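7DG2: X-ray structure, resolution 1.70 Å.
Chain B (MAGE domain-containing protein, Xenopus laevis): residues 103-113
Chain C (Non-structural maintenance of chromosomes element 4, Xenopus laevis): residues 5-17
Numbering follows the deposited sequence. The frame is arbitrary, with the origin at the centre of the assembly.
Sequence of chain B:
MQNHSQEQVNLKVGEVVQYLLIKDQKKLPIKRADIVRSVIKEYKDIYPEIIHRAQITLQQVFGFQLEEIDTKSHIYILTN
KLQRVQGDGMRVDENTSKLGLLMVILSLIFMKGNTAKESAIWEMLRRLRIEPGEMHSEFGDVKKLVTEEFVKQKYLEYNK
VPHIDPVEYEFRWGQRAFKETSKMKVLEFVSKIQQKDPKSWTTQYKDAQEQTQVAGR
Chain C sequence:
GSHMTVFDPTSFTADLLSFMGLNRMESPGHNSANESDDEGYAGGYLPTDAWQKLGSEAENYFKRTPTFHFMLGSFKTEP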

# COMPACT_ATOMS: atom_id res chain seq x y z
N MET B 103 -17.04 -2.33 -7.67
CA MET B 103 -17.86 -1.35 -8.37
C MET B 103 -18.95 -2.02 -9.20
O MET B 103 -20.07 -1.50 -9.31
CB MET B 103 -16.97 -0.49 -9.27
CG MET B 103 -17.74 0.46 -10.18
SD MET B 103 -18.65 1.72 -9.27
CE MET B 103 -17.55 3.14 -9.49
N VAL B 104 -18.65 -3.17 -9.78
CA VAL B 104 -19.65 -3.91 -10.54
C VAL B 104 -20.79 -4.36 -9.62
O VAL B 104 -21.97 -4.27 -9.98
CB VAL B 104 -18.98 -5.10 -11.25
CG1 VAL B 104 -20.03 -6.05 -11.81
CG2 VAL B 104 -18.06 -4.60 -12.34
N ILE B 105 -20.44 -4.81 -8.41
CA ILE B 105 -21.46 -5.23 -7.45
C ILE B 105 -22.27 -4.04 -6.95
O ILE B 105 -23.51 -4.09 -6.88
CB ILE B 105 -20.79 -5.99 -6.28
CG1 ILE B 105 -20.15 -7.28 -6.78
CG2 ILE B 105 -21.80 -6.28 -5.17
CD1 ILE B 105 -19.30 -7.98 -5.71
N LEU B 106 -21.59 -2.94 -6.59
CA LEU B 106 -22.32 -1.74 -6.18
C LEU B 106 -23.26 -1.27 -7.28
O LEU B 106 -24.35 -0.75 -7.01
CB LEU B 106 -21.35 -0.61 -5.82
CG LEU B 106 -20.47 -0.82 -4.57
CD1 LEU B 106 -19.46 0.33 -4.45
CD2 LEU B 106 -21.32 -0.88 -3.31
N SER B 107 -22.82 -1.40 -8.54
CA SER B 107 -23.63 -0.97 -9.67
C SER B 107 -24.94 -1.75 -9.73
O SER B 107 -26.02 -1.16 -9.85
CB SER B 107 -22.86 -1.14 -10.98
OG SER B 107 -21.76 -0.23 -11.05
N LEU B 108 -24.86 -3.08 -9.63
CA LEU B 108 -26.07 -3.90 -9.71
C LEU B 108 -27.03 -3.53 -8.58
O LEU B 108 -28.23 -3.33 -8.80
CB LEU B 108 -25.71 -5.38 -9.67
CG LEU B 108 -26.94 -6.31 -9.75
CD1 LEU B 108 -27.62 -6.15 -11.10
CD2 LEU B 108 -26.57 -7.78 -9.50
N ILE B 109 -26.50 -3.41 -7.36
CA ILE B 109 -27.33 -3.10 -6.21
C ILE B 109 -28.06 -1.78 -6.42
O ILE B 109 -29.28 -1.70 -6.28
CB ILE B 109 -26.48 -3.07 -4.93
CG1 ILE B 109 -25.90 -4.45 -4.62
CG2 ILE B 109 -27.28 -2.49 -3.77
CD1 ILE B 109 -24.86 -4.41 -3.51
N PHE B 110 -27.32 -0.73 -6.77
CA PHE B 110 -27.93 0.58 -6.94
C PHE B 110 -28.91 0.59 -8.11
O PHE B 110 -30.02 1.12 -7.99
CB PHE B 110 -26.82 1.63 -7.12
CG PHE B 110 -27.31 2.92 -7.74
CD1 PHE B 110 -28.19 3.74 -7.06
CD2 PHE B 110 -26.87 3.30 -9.00
CE1 PHE B 110 -28.65 4.93 -7.63
CE2 PHE B 110 -27.32 4.49 -9.58
CZ PHE B 110 -28.21 5.30 -8.88
N MET B 111 -28.52 0.02 -9.25
CA MET B 111 -29.34 0.13 -10.45
C MET B 111 -30.65 -0.65 -10.31
O MET B 111 -31.63 -0.30 -10.97
CB MET B 111 -28.56 -0.35 -11.68
CG MET B 111 -27.36 0.55 -12.07
SD MET B 111 -27.79 2.28 -12.41
CE MET B 111 -28.51 2.13 -14.05
N LYS B 112 -30.67 -1.66 -9.44
CA LYS B 112 -31.85 -2.46 -9.15
C LYS B 112 -32.60 -1.98 -7.91
O LYS B 112 -33.33 -2.76 -7.30
CB LYS B 112 -31.46 -3.93 -8.97
CG LYS B 112 -31.03 -4.62 -10.24
CD LYS B 112 -32.17 -4.62 -11.24
CE LYS B 112 -31.91 -5.59 -12.37
NZ LYS B 112 -33.08 -5.64 -13.30
N GLY B 113 -32.43 -0.72 -7.53
CA GLY B 113 -33.23 -0.17 -6.45
C GLY B 113 -32.64 -0.28 -5.06
O GLY B 113 -33.40 -0.28 -4.08
N THR C 5 -37.22 3.18 -15.68
CA THR C 5 -36.11 2.75 -16.53
C THR C 5 -35.47 1.52 -15.88
O THR C 5 -34.71 1.64 -14.92
CB THR C 5 -35.10 3.88 -16.70
OG1 THR C 5 -34.63 4.29 -15.41
CG2 THR C 5 -35.75 5.08 -17.39
N VAL C 6 -35.80 0.34 -16.41
CA VAL C 6 -35.31 -0.93 -15.87
C VAL C 6 -33.87 -1.15 -16.31
O VAL C 6 -33.51 -0.91 -17.47
CB VAL C 6 -36.21 -2.09 -16.32
CG1 VAL C 6 -35.69 -3.42 -15.79
CG2 VAL C 6 -37.64 -1.84 -15.86
N PHE C 7 -33.03 -1.63 -15.39
CA PHE C 7 -31.62 -1.91 -15.66
C PHE C 7 -31.47 -3.34 -16.17
O PHE C 7 -32.02 -4.27 -15.58
CB PHE C 7 -30.78 -1.70 -14.40
CG PHE C 7 -29.31 -1.98 -14.58
CD1 PHE C 7 -28.54 -1.18 -15.42
CD2 PHE C 7 -28.69 -3.00 -13.88
CE1 PHE C 7 -27.18 -1.41 -15.57
CE2 PHE C 7 -27.33 -3.24 -14.03
CZ PHE C 7 -26.58 -2.44 -14.87
N ASP C 8 -30.69 -3.50 -17.25
CA ASP C 8 -30.44 -4.81 -17.85
C ASP C 8 -29.06 -5.31 -17.45
O ASP C 8 -28.05 -4.85 -18.01
CB ASP C 8 -30.55 -4.70 -19.38
CG ASP C 8 -30.33 -6.03 -20.09
OD1 ASP C 8 -30.09 -7.06 -19.43
OD2 ASP C 8 -30.39 -6.03 -21.34
N PRO C 9 -28.95 -6.25 -16.50
CA PRO C 9 -27.62 -6.72 -16.08
C PRO C 9 -26.89 -7.52 -17.14
O PRO C 9 -25.66 -7.64 -17.06
CB PRO C 9 -27.92 -7.59 -14.86
CG PRO C 9 -29.28 -7.18 -14.41
CD PRO C 9 -30.02 -6.79 -15.65
N THR C 10 -27.61 -8.09 -18.12
CA THR C 10 -26.96 -8.87 -19.16
C THR C 10 -26.27 -7.97 -20.18
O THR C 10 -25.14 -8.23 -20.59
CB THR C 10 -27.98 -9.78 -19.84
OG1 THR C 10 -28.48 -10.73 -18.89
CG2 THR C 10 -27.36 -10.51 -21.02
N SER C 11 -26.96 -6.90 -20.59
CA SER C 11 -26.31 -5.87 -21.39
C SER C 11 -25.12 -5.28 -20.64
O SER C 11 -24.08 -4.99 -21.25
CB SER C 11 -27.33 -4.78 -21.73
OG SER C 11 -26.74 -3.76 -22.50
N PHE C 12 -25.26 -5.11 -19.33
CA PHE C 12 -24.18 -4.56 -18.51
C PHE C 12 -22.93 -5.43 -18.57
O PHE C 12 -21.83 -4.92 -18.80
CB PHE C 12 -24.67 -4.39 -17.07
CG PHE C 12 -23.68 -3.72 -16.15
CD1 PHE C 12 -23.07 -2.52 -16.49
CD2 PHE C 12 -23.43 -4.26 -14.89
CE1 PHE C 12 -22.19 -1.90 -15.62
CE2 PHE C 12 -22.55 -3.64 -14.01
CZ PHE C 12 -21.92 -2.46 -14.38
N THR C 13 -23.07 -6.74 -18.36
CA THR C 13 -21.86 -7.56 -18.38
C THR C 13 -21.27 -7.64 -19.77
O THR C 13 -20.04 -7.73 -19.92
CB THR C 13 -22.10 -8.97 -17.84
OG1 THR C 13 -23.20 -9.58 -18.52
CG2 THR C 13 -22.36 -8.95 -16.33
N ALA C 14 -22.10 -7.61 -20.81
CA ALA C 14 -21.55 -7.58 -22.16
C ALA C 14 -20.70 -6.33 -22.37
O ALA C 14 -19.61 -6.41 -22.95
CB ALA C 14 -22.68 -7.64 -23.20
N ASP C 15 -21.16 -5.18 -21.88
CA ASP C 15 -20.40 -3.95 -22.06
C ASP C 15 -19.16 -3.92 -21.17
O ASP C 15 -18.13 -3.35 -21.57
CB ASP C 15 -21.29 -2.74 -21.79
CG ASP C 15 -22.35 -2.54 -22.87
OD1 ASP C 15 -22.13 -3.00 -24.02
OD2 ASP C 15 -23.40 -1.94 -22.59
N LEU C 16 -19.22 -4.53 -19.98
CA LEU C 16 -18.03 -4.63 -19.14
C LEU C 16 -16.95 -5.45 -19.83
O LEU C 16 -15.77 -5.06 -19.84
CB LEU C 16 -18.38 -5.24 -17.78
CG LEU C 16 -19.16 -4.36 -16.81
CD1 LEU C 16 -19.79 -5.19 -15.67
CD2 LEU C 16 -18.25 -3.29 -16.23
N LEU C 17 -17.33 -6.59 -20.40
CA LEU C 17 -16.34 -7.45 -21.06
C LEU C 17 -15.68 -6.73 -22.22
O LEU C 17 -14.47 -6.87 -22.44
CB LEU C 17 -16.99 -8.75 -21.53
CG LEU C 17 -17.44 -9.69 -20.40
CD1 LEU C 17 -18.38 -10.76 -20.93
CD2 LEU C 17 -16.23 -10.31 -19.73
O HOH W 1 -33.60 -1.64 -12.50

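The contact joins the C-terminal part of a chain B helix, 103-111, to a short chain C segment that enters a helix at P9(C). The two helices run nearly antiparallel, at 156°. Their axes come no closer than 11.7 Å, so side chains fill the space between them. The backbones draw nearer towards the C-terminal end of the chain B helix. The CA atoms of V104(B) and L16(C) are 8.8 Å apart, those of L108(B) and P9(C) 7.1 Å, and those of M111(B) and F7(C) 6.0 Å.

Apolar packing makes up most of the contact. F7(C) is covered most, with 103 Å² of its surface hidden by the chain B stretch. Its ring has M111(B) over one face. CB of M111(B) lies 3.4 Å from CG of F7(C) and 3.6 Å from the ring centroid, 22° off the normal. This is a CH-pi contact. SD of M111(B) is farther off, 5.0 Å from the centroid of the F7(C) ring. L108(B) meets the edge of the same ring, with its CD1 4.1 Å from CE2 of F7(C). The same CD1 of L108(B) also lies 3.8 Å from CG of P9(C), so one methyl group touches both residues. The CA-to-CB bond of L108(B) points sideways, but the end of the side chain comes nearer to chain C.

A second apolar group lies one to two turns further along the chain C helix. V104(B) touches both F12(C) and L16(C), which are one turn apart. Its CG1 is 4.1 Å from CE2 of F12(C), and its CG2 is 3.8 Å from CD1 of L16(C). CB of S107(B) packs against F12(C), 3.8 Å from CZ. The hydroxyl of S107(B) is engaged within its own helix, where OG donates to O of M103(B) at 2.7 Å.

One direct hydrogen bond crosses the contact. NZ of K112(B) donates to the backbone O of F7(C) at 2.9 Å. K112(B) is the first residue to leave helical geometry, and its side chain reaches across to chain C. Next to the amine, CE of K112(B) lies 3.7 Å from CG of P9(C). The lysine thus combines a polar end with apolar contact at the adjoining CE.

One water adds a second polar link. It donates to O of M111(B) at 2.8 Å and accepts from N of F7(C) at 2.9 Å. The backbone N and O of F7(C) are therefore both bonded, one through water and one directly to the lysine.

Within chain C, D8(C) caps the helix that follows. Its OD1 accepts from N of T10(C) at 3.0 Å and, in a weak bond, from N of S11(C) at 3.3 Å. The CA-to-CB bond of D8(C) points away from chain B, whereas those of its neighbours F7(C) and P9(C) point toward it.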